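Long-range contacts in aromatic-ring-hydroxylating dioxygenase beta subunit (Catenulispora acidiphila, PDB 6VW4), which is of unknown function but belongs to the NTF2-like superfamily and binds the aromatic acid S-DNPA in its pocket: residues V74-M79 against V104-V109; G115-V120 against E140-T145. One frame throughout, in Å; residues are numbered along the deposited sequence.

Contact 1: V74-M79 against V104-V109. With SDN ([(3S)-9-hydroxy-1-methyl-10-oxo-4,10-dihydro-3H-benzo[g]isochromen-3-yl]acetic acid), chain C.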
loop_
_atom_site.group_PDB
_atom_site.type_symbol
_atom_site.label_atom_id
_atom_site.label_comp_id
_atom_site.label_asym_id
_atom_site.label_seq_id
_atom_site.Cartn_x
_atom_site.Cartn_y
_atom_site.Cartn_z
ATOM N N VAL A 74 16.053 -16.529 -3.121
ATOM C CA VAL A 74 15.043 -15.827 -2.340
ATOM C C VAL A 74 14.668 -14.517 -3.026
ATOM O O VAL A 74 15.514 -13.861 -3.635
ATOM C CB VAL A 74 15.572 -15.564 -0.922
ATOM C CG1 VAL A 74 14.784 -14.484 -0.251
ATOM C CG2 VAL A 74 15.515 -16.815 -0.118
ATOM N N GLN A 75 13.389 -14.130 -2.923
ATOM C CA GLN A 75 12.920 -12.841 -3.444
ATOM C C GLN A 75 12.166 -12.089 -2.359
ATOM O O GLN A 75 11.053 -12.467 -1.991
ATOM C CB GLN A 75 12.037 -13.013 -4.681
ATOM C CG GLN A 75 11.656 -11.686 -5.360
ATOM C CD GLN A 75 12.871 -10.846 -5.765
ATOM O OE1 GLN A 75 13.642 -11.246 -6.636
ATOM N NE2 GLN A 75 13.046 -9.682 -5.129
ATOM N N ARG A 76 12.757 -11.026 -1.871
ATOM C CA ARG A 76 12.111 -10.158 -0.908
ATOM C C ARG A 76 11.424 -8.984 -1.608
ATOM O O ARG A 76 11.817 -8.570 -2.699
ATOM C CB ARG A 76 13.115 -9.586 0.070
ATOM C CG ARG A 76 14.226 -10.516 0.471
ATOM C CD ARG A 76 14.377 -10.530 1.992
ATOM N NE ARG A 76 14.522 -9.191 2.559
ATOM C CZ ARG A 76 14.383 -8.909 3.850
ATOM N NH1 ARG A 76 14.093 -9.878 4.706
ATOM N NH2 ARG A 76 14.524 -7.661 4.281
ATOM N N ARG A 77 10.384 -8.461 -0.953
ATOM C CA ARG A 77 9.611 -7.309 -1.390
ATOM C C ARG A 77 9.309 -6.468 -0.164
ATOM O O ARG A 77 8.963 -7.015 0.880
ATOM C CB ARG A 77 8.280 -7.682 -2.036
ATOM C CG ARG A 77 8.364 -8.404 -3.355
ATOM C CD ARG A 77 9.091 -7.606 -4.404
ATOM N NE ARG A 77 9.345 -8.454 -5.549
ATOM C CZ ARG A 77 10.190 -8.159 -6.519
ATOM N NH1 ARG A 77 10.849 -7.029 -6.478
ATOM N NH2 ARG A 77 10.370 -9.002 -7.520
ATOM N N HIS A 78 9.449 -5.155 -0.282
ATOM C CA HIS A 78 9.106 -4.221 0.777
ATOM C C HIS A 78 7.939 -3.387 0.299
ATOM O O HIS A 78 8.085 -2.625 -0.667
ATOM C CB HIS A 78 10.262 -3.285 1.112
ATOM C CG HIS A 78 11.412 -3.980 1.733
ATOM N ND1 HIS A 78 12.299 -4.732 1.003
ATOM C CD2 HIS A 78 11.813 -4.059 3.022
ATOM C CE1 HIS A 78 13.192 -5.260 1.821
ATOM N NE2 HIS A 78 12.931 -4.849 3.047
ATOM N N MET A 79 6.815 -3.479 0.999
ATOM C CA MET A 79 5.619 -2.720 0.664
ATOM C C MET A 79 5.416 -1.586 1.640
ATOM O O MET A 79 5.124 -1.825 2.823
ATOM C CB MET A 79 4.404 -3.636 0.687
ATOM C CG MET A 79 4.360 -4.466 -0.535
ATOM S SD MET A 79 3.534 -6.025 -0.262
ATOM C CE MET A 79 3.932 -6.745 -1.892
ATOM N N VAL A 104 7.334 -6.458 5.092
ATOM C CA VAL A 104 8.323 -7.278 4.397
ATOM C C VAL A 104 7.705 -8.595 3.952
ATOM O O VAL A 104 7.034 -9.285 4.717
ATOM C CB VAL A 104 9.542 -7.524 5.301
ATOM C CG1 VAL A 104 10.636 -8.241 4.532
ATOM C CG2 VAL A 104 10.031 -6.206 5.863
ATOM N N LEU A 105 7.925 -8.939 2.699
ATOM C CA LEU A 105 7.544 -10.229 2.145
ATOM C C LEU A 105 8.784 -10.968 1.665
ATOM O O LEU A 105 9.705 -10.362 1.101
ATOM C CB LEU A 105 6.589 -10.070 1.007
ATOM C CG LEU A 105 5.261 -9.491 1.464
ATOM C CD1 LEU A 105 4.481 -9.232 0.234
ATOM C CD2 LEU A 105 4.513 -10.431 2.371
ATOM N N THR A 106 8.820 -12.276 1.907
ATOM C CA THR A 106 9.941 -13.113 1.470
ATOM C C THR A 106 9.407 -14.376 0.811
ATOM O O THR A 106 8.715 -15.182 1.442
ATOM C CB THR A 106 10.863 -13.490 2.627
ATOM O OG1 THR A 106 11.211 -12.326 3.368
ATOM C CG2 THR A 106 12.163 -14.122 2.096
ATOM N N THR A 107 9.705 -14.522 -0.456
ATOM C CA THR A 107 9.266 -15.651 -1.248
ATOM C C THR A 107 10.432 -16.617 -1.410
ATOM O O THR A 107 11.524 -16.227 -1.854
ATOM C CB THR A 107 8.750 -15.187 -2.612
ATOM O OG1 THR A 107 7.562 -14.423 -2.404
ATOM C CG2 THR A 107 8.430 -16.393 -3.510
ATOM N N ARG A 108 10.207 -17.856 -1.007
ATOM C CA ARG A 108 11.133 -18.968 -1.193
ATOM C C ARG A 108 10.447 -19.998 -2.075
ATOM O O ARG A 108 9.249 -19.894 -2.372
ATOM C CB ARG A 108 11.552 -19.543 0.168
ATOM C CG ARG A 108 12.535 -18.662 0.867
ATOM C CD ARG A 108 12.764 -19.142 2.256
ATOM N NE ARG A 108 13.682 -18.311 3.045
ATOM C CZ ARG A 108 13.288 -17.461 4.001
ATOM N NH1 ARG A 108 12.007 -17.282 4.261
ATOM N NH2 ARG A 108 14.170 -16.769 4.698
ATOM N N VAL A 109 11.217 -21.005 -2.509
ATOM C CA VAL A 109 10.616 -22.123 -3.241
ATOM C C VAL A 109 9.530 -22.782 -2.399
ATOM O O VAL A 109 8.461 -23.122 -2.906
ATOM C CB VAL A 109 11.692 -23.135 -3.672
ATOM C CG1 VAL A 109 12.508 -22.586 -4.850
ATOM C CG2 VAL A 109 12.598 -23.474 -2.482
HETATM O O4 SDN C . 15.565 -0.637 3.425
HETATM C C11 SDN C . 14.431 -0.716 4.234
HETATM C C12 SDN C . 14.236 -1.769 5.127
HETATM C C13 SDN C . 15.318 -2.870 5.218
HETATM O O5 SDN C . 16.289 -2.810 4.539
HETATM C C14 SDN C . 15.117 -4.021 6.187
HETATM C C15 SDN C . 16.204 -5.117 6.303
HETATM O O3 SDN C . 16.293 -5.776 7.585
HETATM C C16 SDN C . 17.257 -5.379 5.217
HETATM C C10 SDN C . 13.445 0.249 4.113
HETATM C C9 SDN C . 12.284 0.188 4.899
HETATM C C8 SDN C . 12.096 -0.851 5.798
HETATM C C7 SDN C . 13.066 -1.842 5.913
HETATM C C6 SDN C . 12.841 -3.019 6.918
HETATM C C5 SDN C . 13.931 -4.085 7.010
HETATM C C4 SDN C . 13.754 -5.188 7.956
HETATM C C3 SDN C . 14.991 -6.032 8.221
HETATM C C2 SDN C . 14.513 -7.352 7.643
HETATM C C1 SDN C . 14.217 -8.533 8.544
HETATM O O2 SDN C . 14.309 -8.404 9.787
HETATM O O1 SDN C . 13.891 -9.632 8.009
HETATM O O HOH W 1 8.254 -11.908 -2.373
#

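Contact 2: G115-V120 against E140-T145. With SDN ([(3S)-9-hydroxy-1-methyl-10-oxo-4,10-dihydro-3H-benzo[g]isochromen-3-yl]acetic acid), chain C.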
loop_
_atom_site.group_PDB
_atom_site.type_symbol
_atom_site.label_atom_id
_atom_site.label_comp_id
_atom_site.label_asym_id
_atom_site.label_seq_id
_atom_site.Cartn_x
_atom_site.Cartn_y
_atom_site.Cartn_z
ATOM N N GLY A 115 6.244 -10.839 6.973
ATOM C CA GLY A 115 6.608 -10.090 8.161
ATOM C C GLY A 115 8.102 -9.913 8.184
ATOM O O GLY A 115 8.808 -10.470 7.349
ATOM N N PRO A 116 8.611 -9.075 9.082
ATOM C CA PRO A 116 7.747 -8.302 9.987
ATOM C C PRO A 116 7.078 -7.054 9.409
ATOM O O PRO A 116 7.286 -6.653 8.275
ATOM C CB PRO A 116 8.708 -7.847 11.091
ATOM C CG PRO A 116 10.036 -7.632 10.315
ATOM C CD PRO A 116 10.047 -8.786 9.273
ATOM N N SER A 117 6.225 -6.496 10.252
ATOM C CA SER A 117 5.634 -5.191 10.089
ATOM C C SER A 117 6.532 -4.184 10.796
ATOM O O SER A 117 6.938 -4.420 11.931
ATOM C CB SER A 117 4.223 -5.223 10.670
ATOM O OG SER A 117 3.766 -3.977 11.103
ATOM N N CYS A 118 6.867 -3.070 10.100
ATOM C CA CYS A 118 7.864 -2.107 10.569
ATOM C C CYS A 118 7.466 -0.645 10.384
ATOM O O CYS A 118 7.307 -0.173 9.250
ATOM C CB CYS A 118 9.193 -2.295 9.834
ATOM S SG CYS A 118 9.967 -3.914 9.874
ATOM N N PRO A 119 7.295 0.104 11.460
ATOM C CA PRO A 119 7.192 1.559 11.322
ATOM C C PRO A 119 8.576 2.124 11.040
ATOM O O PRO A 119 9.583 1.661 11.585
ATOM C CB PRO A 119 6.640 2.029 12.678
ATOM C CG PRO A 119 6.839 0.918 13.610
ATOM C CD PRO A 119 7.086 -0.356 12.840
ATOM N N VAL A 120 8.626 3.094 10.136
ATOM C CA VAL A 120 9.888 3.631 9.645
ATOM C C VAL A 120 9.787 5.143 9.615
ATOM O O VAL A 120 8.753 5.700 9.219
ATOM C CB VAL A 120 10.239 3.100 8.245
ATOM C CG1 VAL A 120 11.611 3.653 7.785
ATOM C CG2 VAL A 120 10.242 1.606 8.229
ATOM N N GLU A 140 12.005 0.603 12.885
ATOM C CA GLU A 140 11.612 -0.230 14.024
ATOM C C GLU A 140 10.957 -1.535 13.561
ATOM O O GLU A 140 10.445 -1.647 12.437
ATOM C CB GLU A 140 10.648 0.502 14.952
ATOM C CG GLU A 140 11.129 1.865 15.410
ATOM C CD GLU A 140 12.183 1.812 16.498
ATOM O OE1 GLU A 140 12.715 2.894 16.833
ATOM O OE2 GLU A 140 12.484 0.703 17.017
ATOM N N HIS A 141 10.999 -2.539 14.427
ATOM C CA HIS A 141 10.428 -3.862 14.149
ATOM C C HIS A 141 9.306 -4.108 15.143
ATOM O O HIS A 141 9.553 -4.113 16.349
ATOM C CB HIS A 141 11.463 -4.974 14.281
ATOM C CG HIS A 141 12.462 -5.012 13.174
ATOM N ND1 HIS A 141 12.617 -3.980 12.278
ATOM C CD2 HIS A 141 13.362 -5.958 12.818
ATOM C CE1 HIS A 141 13.570 -4.286 11.417
ATOM N NE2 HIS A 141 14.033 -5.484 11.718
ATOM N N ASP A 142 8.075 -4.288 14.653
ATOM C CA ASP A 142 6.961 -4.480 15.581
ATOM C C ASP A 142 7.172 -5.731 16.447
ATOM O O ASP A 142 6.854 -5.721 17.643
ATOM C CB ASP A 142 5.625 -4.581 14.838
ATOM C CG ASP A 142 5.000 -3.207 14.511
ATOM O OD1 ASP A 142 5.374 -2.183 15.119
ATOM O OD2 ASP A 142 4.104 -3.175 13.632
ATOM N N ASN A 143 7.701 -6.821 15.864
ATOM C CA ASN A 143 7.937 -8.041 16.648
ATOM C C ASN A 143 8.880 -7.754 17.815
ATOM O O ASN A 143 8.570 -8.085 18.969
ATOM C CB ASN A 143 8.470 -9.196 15.758
ATOM C CG ASN A 143 9.708 -8.821 14.937
ATOM O OD1 ASN A 143 9.751 -7.786 14.270
ATOM N ND2 ASN A 143 10.701 -9.698 14.946
ATOM N N ARG A 144 10.003 -7.058 17.547
ATOM C CA ARG A 144 10.945 -6.720 18.621
ATOM C C ARG A 144 10.395 -5.677 19.585
ATOM O O ARG A 144 10.687 -5.730 20.787
ATOM C CB ARG A 144 12.274 -6.219 18.058
ATOM C CG ARG A 144 13.376 -6.102 19.155
ATOM C CD ARG A 144 14.637 -5.427 18.639
ATOM N NE ARG A 144 15.811 -5.472 19.523
ATOM C CZ ARG A 144 16.008 -4.680 20.582
ATOM N NH1 ARG A 144 15.089 -3.791 20.948
ATOM N NH2 ARG A 144 17.135 -4.781 21.281
ATOM N N THR A 145 9.603 -4.729 19.096
ATOM C CA THR A 145 8.954 -3.777 19.993
ATOM C C THR A 145 8.013 -4.481 20.971
ATOM O O THR A 145 7.899 -4.071 22.132
ATOM C CB THR A 145 8.222 -2.738 19.145
ATOM O OG1 THR A 145 9.201 -1.896 18.530
ATOM C CG2 THR A 145 7.235 -1.906 19.957
HETATM O O4 SDN C . 15.565 -0.637 3.425
HETATM C C11 SDN C . 14.431 -0.716 4.234
HETATM C C12 SDN C . 14.236 -1.769 5.127
HETATM C C13 SDN C . 15.318 -2.870 5.218
HETATM O O5 SDN C . 16.289 -2.810 4.539
HETATM C C14 SDN C . 15.117 -4.021 6.187
HETATM C C15 SDN C . 16.204 -5.117 6.303
HETATM O O3 SDN C . 16.293 -5.776 7.585
HETATM C C16 SDN C . 17.257 -5.379 5.217
HETATM C C10 SDN C . 13.445 0.249 4.113
HETATM C C9 SDN C . 12.284 0.188 4.899
HETATM C C8 SDN C . 12.096 -0.851 5.798
HETATM C C7 SDN C . 13.066 -1.842 5.913
HETATM C C6 SDN C . 12.841 -3.019 6.918
HETATM C C5 SDN C . 13.931 -4.085 7.010
HETATM C C4 SDN C . 13.754 -5.188 7.956
HETATM C C3 SDN C . 14.991 -6.032 8.221
HETATM C C2 SDN C . 14.513 -7.352 7.643
HETATM C C1 SDN C . 14.217 -8.533 8.544
HETATM O O2 SDN C . 14.309 -8.404 9.787
HETATM O O1 SDN C . 13.891 -9.632 8.009
#

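Contact 1: V74-M79 against V104-V109
Arg76 starts with CG beside its backbone N (chi1 -37°), and bends at chi2 and chi3 carry the chain on toward Val104 and Thr106, while Val104 CG1 stands anti to its own backbone N. Val104 CG1 lies over one face of the Arg76 guanidinium, offset toward the rim, 3.8 Å from Arg76 NH1. The ligand acid comes to the edge of the same group: Arg76 NH1 gives SDN O1 a weak hydrogen bond of 3.3 Å that is nearly straight (168°). An alanine in place of Arg76 would probably leave SDN O1 without this donor and open a gap beside Val104 CG1. Beyond it, His78 meets SDN obliquely, NE2 standing 3.8 Å from SDN C13, and its ND1 is hydrogen-bonded to Asp26. At the other end, Val74 CG1 touches Thr106 CG2 at 3.5 Å. On the face of Leu105, Leu105 CD1 meets Met79 CE at 3.3 Å.

The backbone evidence is antiparallel pairing, the axes 161° apart: a beta hairpin of the NTF2-like sheet whose Arg76 and His78 face lines the SDN pocket. Gln75 with Thr107 and Arg77 with Leu105 are hydrogen-bonded pairs, Arg76 with Thr106 and His78 with Val104 non-hydrogen-bonded ones. Gln75 O also accepts from a water that takes a 2.6 Å hydrogen bond from Thr107 OG1. The guanidinium of Arg77 leaves the hairpin for a salt bridge to Asp142 of the second subunit. Strand 75-86 is outermost in its chain's sheet; helix 8-26 packs on His78 through Met22 and Leu25, and strand 111-126 flanks strand 96-108 on its other side.

Contact 2: G115-V120 against E140-T145
Cys118 and His141 bring their CA atoms to 4.7 Å where the backbone of 116-119 lies 143° from that of 140-143, the two running in roughly opposing directions at the turn from the last strand of the NTF2-like sheet into the C-terminal helix. Two backbone hydrogen bonds flank this point: Glu140 N to Pro119 O at 2.9 Å, and Asp142 N to Ser117 O at 3.0 Å. His141 between them holds the N-cap position of helix 142-147.

Among the side chains, Ser117 OG, anti to its backbone N (chi1 154°), donates to Asp142 OD2 over 2.7 Å, meeting the carboxylate on its anti side and out of its plane. The other oxygen, Asp142 OD1, lies by the ring carbon CD of Pro119 and forms a salt bridge with Arg77 of the third subunit, so the carboxylate is gripped from within and from across the interface. A second charge, that of Glu140, leads away to a salt bridge with Arg44.

The imidazole of His141 borders both the strand and the ligand. Cys118 SG approaches it obliquely, 4.2 Å from the ring centroid, and Pro116 CG lies over one face. Pro116, which follows a cis peptide bond, also places its CB 3.3 Å from Asn143 OD1. Toward the ligand, His141 NE2 comes to 3.5 Å from SDN O2, while Val120 CG2 packs on the SDN ring carbon C8. The other nitrogen probably helps set the turn of the ring: His141 ND1 donates to Glu140 O at 3.2 Å, with that oxygen near the ring plane but ND1 57° above the carbonyl plane.

In the fold
From the N terminus, the chain passes helices 8-26 and 30-34, the short early strands and helix 55-68 before 74-79 opens contact 1. Strand 75-86 turns back and 104-109 closes that loop, a beta hairpin. Contact 2 opens only afterwards, at 115-120, and closes with 140-145, once strand 132-139 has been laid down, so the two neither nest nor cross. Their centres are about 16 Å apart, yet they touch: strands 96-108 and 111-126 are sheet neighbours, and probable hydrogen bonds join Val104 to Gly115 and Pro116. Together they tie strand 75-86, outermost in this chain's sheet, through the sheet to helix 142-147, and both border the SDN pocket, where Tyr33 supplies another hydrogen bond.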